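Local atomic coordinates of putative two-component sensor histidine kinase protein (Sinorhizobium meliloti, PDB entry 3HCY), a protein that probably transfers phosphate from ATP to a protein histidine as a two-component sensor kinase, and is represented here by its GAF domain. Residues A10-I15 with F37-G42; R49-H54 with R79-S84; E65-E70 with L93-L98. One frame throughout, in Å; residues are numbered along the deposited sequence.

Contact 1: residues A10-I15 with F37-G42; sequences ATLDAI and FVAARG
L12 meets the strand in two ways: its CB lies over the guanidinium of R41, and its far end reaches A39 and A40. CB sits 3.3 Å above the centre of the R41 plane, an apolar cover over one face of the charged group. The leucine then runs onward with CD1 anti to CA, and that methyl comes 3.8 Å from A39 CB and 3.7 Å from A40 N. The next residue, D13, supplies the charge. Its OD1 forms a salt bridge with R41 NH2 from the edge of the guanidinium, near its plane, but carboxylate and guanidinium are turned 37° against each other and only this one oxygen-nitrogen pair joins them. The modelled separation of OD1 and NH2, 2.4 Å, is too short to be taken literally at 2.80 Å resolution. In R41, chi1 (39°) sets CG between N and the carbonyl carbon, and the chain bends at chi2. The guanidinium has further partners in helix 5-19: NH1 makes a salt bridge with E9, and NH2 a weak hydrogen bond with Q16. D13 is shared as well, since OD2 pairs with R139 of the second subunit, so acid and arginine form a charge network reaching the dimer interface. The axes of helix 10-15 and strand 39-41 come within 9.3 Å, at 36° to each other. The helix covers the face of the GAF sheet that carries A39 and R41. V38 and A39 both face I26 of strand 23-29 in a classic beta bulge; R41 pairs with A24 of that next strand, and I15 packs on A24.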
loop_
_atom_site.group_PDB
_atom_site.type_symbol
_atom_site.label_atom_id
_atom_site.label_comp_id
_atom_site.label_asym_id
_atom_site.label_seq_id
_atom_site.Cartn_x
_atom_site.Cartn_y
_atom_site.Cartn_z
ATOM N N ALA A 10 -3.492 6.998 6.059
ATOM C CA ALA A 10 -3.632 5.531 5.905
ATOM C C ALA A 10 -2.262 4.886 5.732
ATOM O O ALA A 10 -2.001 3.742 6.228
ATOM C CB ALA A 10 -4.562 5.166 4.651
ATOM N N THR A 11 -1.397 5.596 4.989
ATOM C CA THR A 11 -0.105 5.028 4.686
ATOM C C THR A 11 0.693 5.007 5.967
ATOM O O THR A 11 1.354 4.031 6.299
ATOM C CB THR A 11 0.671 5.814 3.664
ATOM O OG1 THR A 11 -0.053 5.893 2.441
ATOM C CG2 THR A 11 1.917 5.131 3.399
ATOM N N LEU A 12 0.619 6.110 6.689
ATOM C CA LEU A 12 1.299 6.227 7.945
ATOM C C LEU A 12 0.746 5.125 8.895
ATOM O O LEU A 12 1.510 4.503 9.670
ATOM C CB LEU A 12 1.132 7.675 8.501
ATOM C CG LEU A 12 1.742 8.912 7.770
ATOM C CD1 LEU A 12 1.339 10.243 8.404
ATOM C CD2 LEU A 12 3.302 8.833 7.549
ATOM N N ASP A 13 -0.564 4.879 8.818
ATOM C CA ASP A 13 -1.143 3.758 9.553
ATOM C C ASP A 13 -0.519 2.424 9.125
ATOM O O ASP A 13 -0.115 1.627 9.987
ATOM C CB ASP A 13 -2.652 3.655 9.396
ATOM C CG ASP A 13 -3.378 4.804 10.005
ATOM O OD1 ASP A 13 -2.925 5.442 10.957
ATOM O OD2 ASP A 13 -4.459 5.109 9.526
ATOM N N ALA A 14 -0.437 2.193 7.817
ATOM C CA ALA A 14 0.130 0.942 7.360
ATOM C C ALA A 14 1.610 0.913 7.743
ATOM O O ALA A 14 2.085 -0.109 8.154
ATOM C CB ALA A 14 -0.051 0.735 5.846
ATOM N N ILE A 15 2.332 2.020 7.624
ATOM C CA ILE A 15 3.751 1.968 7.944
ATOM C C ILE A 15 3.979 1.472 9.375
ATOM O O ILE A 15 4.853 0.633 9.601
ATOM C CB ILE A 15 4.478 3.302 7.762
ATOM C CG1 ILE A 15 4.809 3.531 6.276
ATOM C CG2 ILE A 15 5.760 3.280 8.526
ATOM C CD1 ILE A 15 4.470 5.023 5.719
ATOM N N PHE A 37 7.973 17.836 3.349
ATOM C CA PHE A 37 7.010 17.054 4.134
ATOM C C PHE A 37 5.599 17.383 3.694
ATOM O O PHE A 37 5.387 18.516 3.367
ATOM C CB PHE A 37 7.202 17.310 5.627
ATOM C CG PHE A 37 8.558 16.855 6.116
ATOM C CD1 PHE A 37 8.732 15.562 6.606
ATOM C CD2 PHE A 37 9.655 17.673 6.001
ATOM C CE1 PHE A 37 9.977 15.111 7.027
ATOM C CE2 PHE A 37 10.896 17.249 6.401
ATOM C CZ PHE A 37 11.074 15.957 6.924
ATOM N N VAL A 38 4.738 16.357 3.550
ATOM C CA VAL A 38 3.305 16.450 3.324
ATOM C C VAL A 38 2.551 15.686 4.421
ATOM O O VAL A 38 1.319 15.793 4.568
ATOM C CB VAL A 38 2.906 15.827 1.955
ATOM C CG1 VAL A 38 3.902 16.246 0.813
ATOM C CG2 VAL A 38 2.779 14.290 2.052
ATOM N N ALA A 39 3.286 14.902 5.214
ATOM C CA ALA A 39 2.681 14.174 6.341
ATOM C C ALA A 39 3.741 13.559 7.205
ATOM O O ALA A 39 4.843 13.265 6.693
ATOM C CB ALA A 39 1.703 13.054 5.834
ATOM N N ALA A 40 3.418 13.330 8.490
ATOM C CA ALA A 40 4.430 12.831 9.429
ATOM C C ALA A 40 3.897 12.427 10.774
ATOM O O ALA A 40 2.898 12.948 11.223
ATOM C CB ALA A 40 5.552 13.878 9.599
ATOM N N ARG A 41 4.551 11.463 11.420
ATOM C CA ARG A 41 4.494 11.363 12.882
ATOM C C ARG A 41 5.706 10.719 13.473
ATOM O O ARG A 41 6.354 9.996 12.773
ATOM C CB ARG A 41 3.293 10.534 13.301
ATOM C CG ARG A 41 2.925 9.337 12.521
ATOM C CD ARG A 41 1.341 9.295 12.497
ATOM N NE ARG A 41 0.706 8.028 12.060
ATOM C CZ ARG A 41 -0.476 7.900 11.445
ATOM N NH1 ARG A 41 -1.203 8.937 11.068
ATOM N NH2 ARG A 41 -0.892 6.691 11.138
ATOM N N GLY A 42 6.083 10.927 14.722
ATOM C CA GLY A 42 6.083 12.146 15.441
ATOM C C GLY A 42 7.510 12.686 15.159
ATOM O O GLY A 42 8.452 12.395 15.861
#

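Contact 2: residues R49-H54 with R79-S84; sequences RAVDGH and RELKES
L81 and H54 meet tip to tip, the leucine methyls against the outer atoms of the imidazole. L81 CD2 is 3.5 Å from H54 CD2 and 3.6 Å from H54 NE2, while L81 CD1 touches the same carbon, H54 CD2, at 3.7 Å. The approach to the ring is oblique. L81 leaves its helix with CG anti to the backbone N (chi1 177°); the two methyls beyond it meet the ring. Its CD1 also lies near V51, though only loosely, 4.4 Å from V51 CG1. Three residues on, and so on the same side of the helix, S84 continues the contact: its CB packs on V51 CG1 at 4.0 Å, and its OG lies 3.6 Å from A50 CB, a plain van der Waals contact. V51 is thus touched by both helix residues; A50 directly precedes it, and H54 follows three residues later. The turn that brings H54 round passes through G53, whose backbone angles (phi 117°, psi -79°) would set a CB against the carbonyl oxygen of D52, a conformation suited to glycine. These are van der Waals contacts without hydrogen bonds between the segments, and they are modest: 192 Å² is buried, at the surface of the domain. Structurally, the contact joins the end of helix 45-50, with the turn that follows it, to the first turns of helix 79-88. That turn also borders strand 35-41, and the carbonyl oxygen of H54 receives a weak hydrogen bond from K107 of strand 104-112.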
loop_
_atom_site.group_PDB
_atom_site.type_symbol
_atom_site.label_atom_id
_atom_site.label_comp_id
_atom_site.label_asym_id
_atom_site.label_seq_id
_atom_site.Cartn_x
_atom_site.Cartn_y
_atom_site.Cartn_z
ATOM N N ARG A 49 11.147 21.874 9.281
ATOM C CA ARG A 49 11.700 23.107 8.736
ATOM C C ARG A 49 13.196 22.956 8.577
ATOM O O ARG A 49 13.779 23.358 7.589
ATOM C CB ARG A 49 11.427 24.262 9.674
ATOM C CG ARG A 49 9.958 24.719 9.811
ATOM C CD ARG A 49 9.852 26.114 10.547
ATOM N NE ARG A 49 10.355 26.088 11.955
ATOM C CZ ARG A 49 9.647 25.740 13.051
ATOM N NH1 ARG A 49 8.349 25.389 12.996
ATOM N NH2 ARG A 49 10.247 25.753 14.231
ATOM N N ALA A 50 13.799 22.326 9.571
ATOM C CA ALA A 50 15.232 22.119 9.654
ATOM C C ALA A 50 15.793 21.456 8.432
ATOM O O ALA A 50 16.818 21.863 7.926
ATOM C CB ALA A 50 15.559 21.271 10.859
ATOM N N VAL A 51 15.146 20.429 7.934
ATOM C CA VAL A 51 15.804 19.532 7.005
ATOM C C VAL A 51 15.215 19.432 5.634
ATOM O O VAL A 51 15.484 18.491 4.929
ATOM C CB VAL A 51 15.704 18.136 7.528
ATOM C CG1 VAL A 51 16.205 18.085 8.904
ATOM C CG2 VAL A 51 14.296 17.739 7.540
ATOM N N ASP A 52 14.363 20.357 5.266
ATOM C CA ASP A 52 13.819 20.347 3.939
ATOM C C ASP A 52 15.016 20.503 3.005
ATOM O O ASP A 52 16.068 20.958 3.432
ATOM C CB ASP A 52 12.866 21.516 3.803
ATOM C CG ASP A 52 11.511 21.225 4.359
ATOM O OD1 ASP A 52 10.986 20.156 4.070
ATOM O OD2 ASP A 52 10.945 22.059 5.068
ATOM N N GLY A 53 14.872 20.116 1.743
ATOM C CA GLY A 53 15.943 20.305 0.793
ATOM C C GLY A 53 16.533 19.055 0.201
ATOM O O GLY A 53 16.210 18.702 -0.922
ATOM N N HIS A 54 17.404 18.391 0.955
ATOM C CA HIS A 54 18.157 17.226 0.465
ATOM C C HIS A 54 17.336 16.108 -0.112
ATOM O O HIS A 54 16.478 15.569 0.550
ATOM C CB HIS A 54 19.015 16.580 1.561
ATOM C CG HIS A 54 20.039 17.485 2.160
ATOM N ND1 HIS A 54 21.140 17.929 1.468
ATOM C CD2 HIS A 54 20.119 18.040 3.390
ATOM C CE1 HIS A 54 21.864 18.708 2.250
ATOM N NE2 HIS A 54 21.267 18.786 3.422
ATOM N N ARG A 79 27.968 18.130 9.154
ATOM C CA ARG A 79 27.769 18.530 10.586
ATOM C C ARG A 79 26.329 18.990 10.895
ATOM O O ARG A 79 25.623 18.450 11.770
ATOM C CB ARG A 79 28.755 19.663 10.992
ATOM N N GLU A 80 25.911 19.998 10.152
ATOM C CA GLU A 80 24.632 20.595 10.360
ATOM C C GLU A 80 23.476 19.587 10.337
ATOM O O GLU A 80 22.560 19.665 11.165
ATOM C CB GLU A 80 24.402 21.636 9.272
ATOM C CG GLU A 80 25.323 22.874 9.317
ATOM C CD GLU A 80 25.047 23.824 8.120
ATOM O OE1 GLU A 80 24.299 23.419 7.194
ATOM O OE2 GLU A 80 25.557 24.990 8.123
ATOM N N LEU A 81 23.511 18.672 9.368
ATOM C CA LEU A 81 22.382 17.797 9.055
ATOM C C LEU A 81 22.370 16.572 9.963
ATOM O O LEU A 81 21.302 16.078 10.336
ATOM C CB LEU A 81 22.453 17.370 7.588
ATOM C CG LEU A 81 21.443 16.385 6.943
ATOM C CD1 LEU A 81 20.036 16.999 6.980
ATOM C CD2 LEU A 81 21.802 15.933 5.547
ATOM N N LYS A 82 23.559 16.072 10.299
ATOM C CA LYS A 82 23.701 15.152 11.402
ATOM C C LYS A 82 23.276 15.773 12.734
ATOM O O LYS A 82 22.634 15.144 13.517
ATOM C CB LYS A 82 25.124 14.641 11.468
ATOM C CG LYS A 82 25.377 13.587 12.573
ATOM C CD LYS A 82 26.835 13.043 12.587
ATOM C CE LYS A 82 27.123 11.999 13.705
ATOM N NZ LYS A 82 28.552 11.486 13.693
ATOM N N GLU A 83 23.576 17.028 12.978
ATOM C CA GLU A 83 23.121 17.641 14.225
ATOM C C GLU A 83 21.617 17.724 14.246
ATOM O O GLU A 83 20.984 17.583 15.296
ATOM C CB GLU A 83 23.734 19.032 14.420
ATOM C CG GLU A 83 23.309 19.778 15.741
ATOM C CD GLU A 83 23.351 18.901 17.044
ATOM O OE1 GLU A 83 24.389 18.239 17.302
ATOM O OE2 GLU A 83 22.346 18.891 17.826
ATOM N N SER A 84 21.036 17.954 13.077
ATOM C CA SER A 84 19.589 18.088 12.985
ATOM C C SER A 84 18.901 16.783 13.318
ATOM O O SER A 84 17.906 16.778 14.036
ATOM C CB SER A 84 19.166 18.577 11.612
ATOM O OG SER A 84 18.843 19.953 11.681
#

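Contact 3: residues E65-E70 with L93-L98; sequences EPIFVE and LGFFPL
I67 and V69 pair with F95 and L93 as neighbouring antiparallel strands, at the margin of the five-stranded GAF sheet, where strand 67-69 is the outermost member. Four backbone hydrogen bonds hold them. I67 and F95 exchange two, each 3.0 Å between N of one residue and O of the other, and the bond from F95 N is almost straight (177°), approaching I67 O nearly along the C=O axis. V69 and L93 exchange the other two. F68 and G94 form the non-hydrogen-bonded pair between them. Beyond the paired residues, P66 continues the approach of the strands: P66 CA makes a CA-H...O contact of 3.3 Å with F95 O, the same oxygen that accepts from I67 N.

On the side of the sheet carrying I67, V69, L93 and F95, the valine and leucine lie alongside one another, pointing the same way, with V69 CG1 packed directly on L93 CD1. V69 CG1 is anti to the backbone N (chi1 167°), and its sister methyl CG2 reaches the F95 ring edge, 4.1 Å from CE2. I67 CB is 3.9 Å from F95 CD2.

The other side belongs to F68 and F96, whose side chains cross at about a right angle. Their rings meet obliquely, centroids 5.8 Å apart and planes at 70°, with F68 CE1 3.7 Å from F96 CE1. G94, opposite F68 and two residues before F96, has no side chain on this face.

Further out, I123 and A126 of helix 120-146 touch F68 and F96, whose rings also meet F118 and F108 (of strand 104-112) respectively. K107 and M109 of strand 104-112 touch F95. W57, from a loop, touches the I67, F95 and P97 end of its face, and its NE1 makes a weak hydrogen bond with E65 O.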
loop_
_atom_site.group_PDB
_atom_site.type_symbol
_atom_site.label_atom_id
_atom_site.label_comp_id
_atom_site.label_asym_id
_atom_site.label_seq_id
_atom_site.Cartn_x
_atom_site.Cartn_y
_atom_site.Cartn_z
ATOM N N GLU A 65 17.235 3.570 -5.640
ATOM C CA GLU A 65 17.145 2.464 -4.707
ATOM C C GLU A 65 16.882 2.979 -3.292
ATOM O O GLU A 65 17.156 4.129 -2.974
ATOM C CB GLU A 65 18.471 1.686 -4.660
ATOM C CG GLU A 65 19.139 1.429 -6.006
ATOM C CD GLU A 65 18.416 0.407 -6.888
ATOM O OE1 GLU A 65 17.413 -0.206 -6.453
ATOM O OE2 GLU A 65 18.889 0.206 -8.033
ATOM N N PRO A 66 16.412 2.097 -2.417
ATOM C CA PRO A 66 16.323 2.480 -1.035
ATOM C C PRO A 66 17.697 2.751 -0.417
ATOM O O PRO A 66 18.697 2.158 -0.821
ATOM C CB PRO A 66 15.668 1.255 -0.396
ATOM C CG PRO A 66 14.964 0.552 -1.539
ATOM C CD PRO A 66 15.931 0.721 -2.635
ATOM N N ILE A 67 17.746 3.662 0.540
ATOM C CA ILE A 67 18.984 3.991 1.233
ATOM C C ILE A 67 18.756 3.706 2.712
ATOM O O ILE A 67 17.719 4.065 3.245
ATOM C CB ILE A 67 19.396 5.523 1.064
ATOM C CG1 ILE A 67 19.527 5.974 -0.423
ATOM C CG2 ILE A 67 20.665 5.848 1.857
ATOM C CD1 ILE A 67 19.870 4.833 -1.506
ATOM N N PHE A 68 19.712 3.073 3.382
ATOM C CA PHE A 68 19.549 2.780 4.806
ATOM C C PHE A 68 20.656 3.416 5.572
ATOM O O PHE A 68 21.754 3.487 5.071
ATOM C CB PHE A 68 19.506 1.279 5.022
ATOM C CG PHE A 68 18.490 0.643 4.193
ATOM C CD1 PHE A 68 17.183 0.687 4.552
ATOM C CD2 PHE A 68 18.798 0.125 2.980
ATOM C CE1 PHE A 68 16.177 0.131 3.725
ATOM C CE2 PHE A 68 17.820 -0.424 2.155
ATOM C CZ PHE A 68 16.509 -0.413 2.530
ATOM N N VAL A 69 20.343 3.912 6.762
ATOM C CA VAL A 69 21.310 4.481 7.695
ATOM C C VAL A 69 21.056 3.846 9.067
ATOM O O VAL A 69 20.113 4.174 9.790
ATOM C CB VAL A 69 21.144 6.003 7.788
ATOM C CG1 VAL A 69 21.926 6.582 8.979
ATOM C CG2 VAL A 69 21.519 6.660 6.482
ATOM N N GLU A 70 21.927 2.945 9.441
ATOM C CA GLU A 70 21.700 2.113 10.611
ATOM C C GLU A 70 22.084 2.801 11.895
ATOM O O GLU A 70 21.470 2.555 12.932
ATOM C CB GLU A 70 22.483 0.813 10.468
ATOM C CG GLU A 70 21.925 -0.015 9.344
ATOM C CD GLU A 70 22.701 -1.266 9.115
ATOM O OE1 GLU A 70 23.814 -1.394 9.728
ATOM O OE2 GLU A 70 22.198 -2.105 8.312
ATOM N N LEU A 93 17.627 5.656 10.028
ATOM C CA LEU A 93 16.609 6.044 9.070
ATOM C C LEU A 93 16.647 5.247 7.754
ATOM O O LEU A 93 17.688 4.730 7.295
ATOM C CB LEU A 93 16.670 7.548 8.760
ATOM C CG LEU A 93 17.503 8.605 9.516
ATOM C CD1 LEU A 93 19.021 8.322 9.460
ATOM C CD2 LEU A 93 17.189 9.994 8.935
ATOM N N GLY A 94 15.461 5.191 7.156
ATOM C CA GLY A 94 15.225 4.455 5.924
ATOM C C GLY A 94 14.559 5.370 4.929
ATOM O O GLY A 94 13.521 5.969 5.229
ATOM N N PHE A 95 15.167 5.472 3.757
ATOM C CA PHE A 95 14.617 6.248 2.665
ATOM C C PHE A 95 14.121 5.348 1.528
ATOM O O PHE A 95 14.891 4.632 0.936
ATOM C CB PHE A 95 15.677 7.145 2.034
ATOM C CG PHE A 95 16.443 8.012 2.993
ATOM C CD1 PHE A 95 16.257 9.395 2.986
ATOM C CD2 PHE A 95 17.439 7.469 3.817
ATOM C CE1 PHE A 95 16.996 10.209 3.814
ATOM C CE2 PHE A 95 18.189 8.285 4.657
ATOM C CZ PHE A 95 17.965 9.645 4.656
ATOM N N PHE A 96 12.845 5.443 1.206
ATOM C CA PHE A 96 12.254 4.656 0.165
ATOM C C PHE A 96 11.636 5.613 -0.825
ATOM O O PHE A 96 10.740 6.353 -0.467
ATOM C CB PHE A 96 11.189 3.745 0.734
ATOM C CG PHE A 96 11.646 2.984 1.931
ATOM C CD1 PHE A 96 12.261 1.756 1.786
ATOM C CD2 PHE A 96 11.516 3.532 3.211
ATOM C CE1 PHE A 96 12.709 1.077 2.888
ATOM C CE2 PHE A 96 11.962 2.853 4.333
ATOM C CZ PHE A 96 12.560 1.631 4.170
ATOM N N PRO A 97 12.153 5.622 -2.056
ATOM C CA PRO A 97 11.767 6.486 -3.123
ATOM C C PRO A 97 10.325 6.333 -3.516
ATOM O O PRO A 97 9.851 5.232 -3.547
ATOM C CB PRO A 97 12.627 5.993 -4.307
ATOM C CG PRO A 97 13.678 5.153 -3.775
ATOM C CD PRO A 97 13.426 4.921 -2.338
ATOM N N LEU A 98 9.652 7.425 -3.840
ATOM C CA LEU A 98 8.315 7.363 -4.412
ATOM C C LEU A 98 8.422 7.746 -5.853
ATOM O O LEU A 98 8.901 8.831 -6.175
ATOM C CB LEU A 98 7.351 8.320 -3.737
ATOM C CG LEU A 98 7.049 7.906 -2.315
ATOM C CD1 LEU A 98 5.991 8.828 -1.701
ATOM C CD2 LEU A 98 6.636 6.437 -2.306
#

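Overall arrangement
All three contacts lie within one GAF domain, whose antiparallel sheet runs in the order 35-41, 23-29, 104-112, 92-99, 67-69. Contacts 1 and 3 involve its two outermost strands, 35-41 and 67-69, and lie on opposite sides of the chain's centre, their own centres 16 Å apart. Contact 2 touches contact 1 directly: F37 CE2 is 3.6 Å from V51 CG2, and F37 CD2 3.4 Å from D52 OD1. Contacts 2 and 3 interleave along the chain, since strand 67-69 falls between helices 45-50 and 79-88, yet their nearest atoms stay about 6 Å apart. Of the three, contact 1 alone reaches the second subunit.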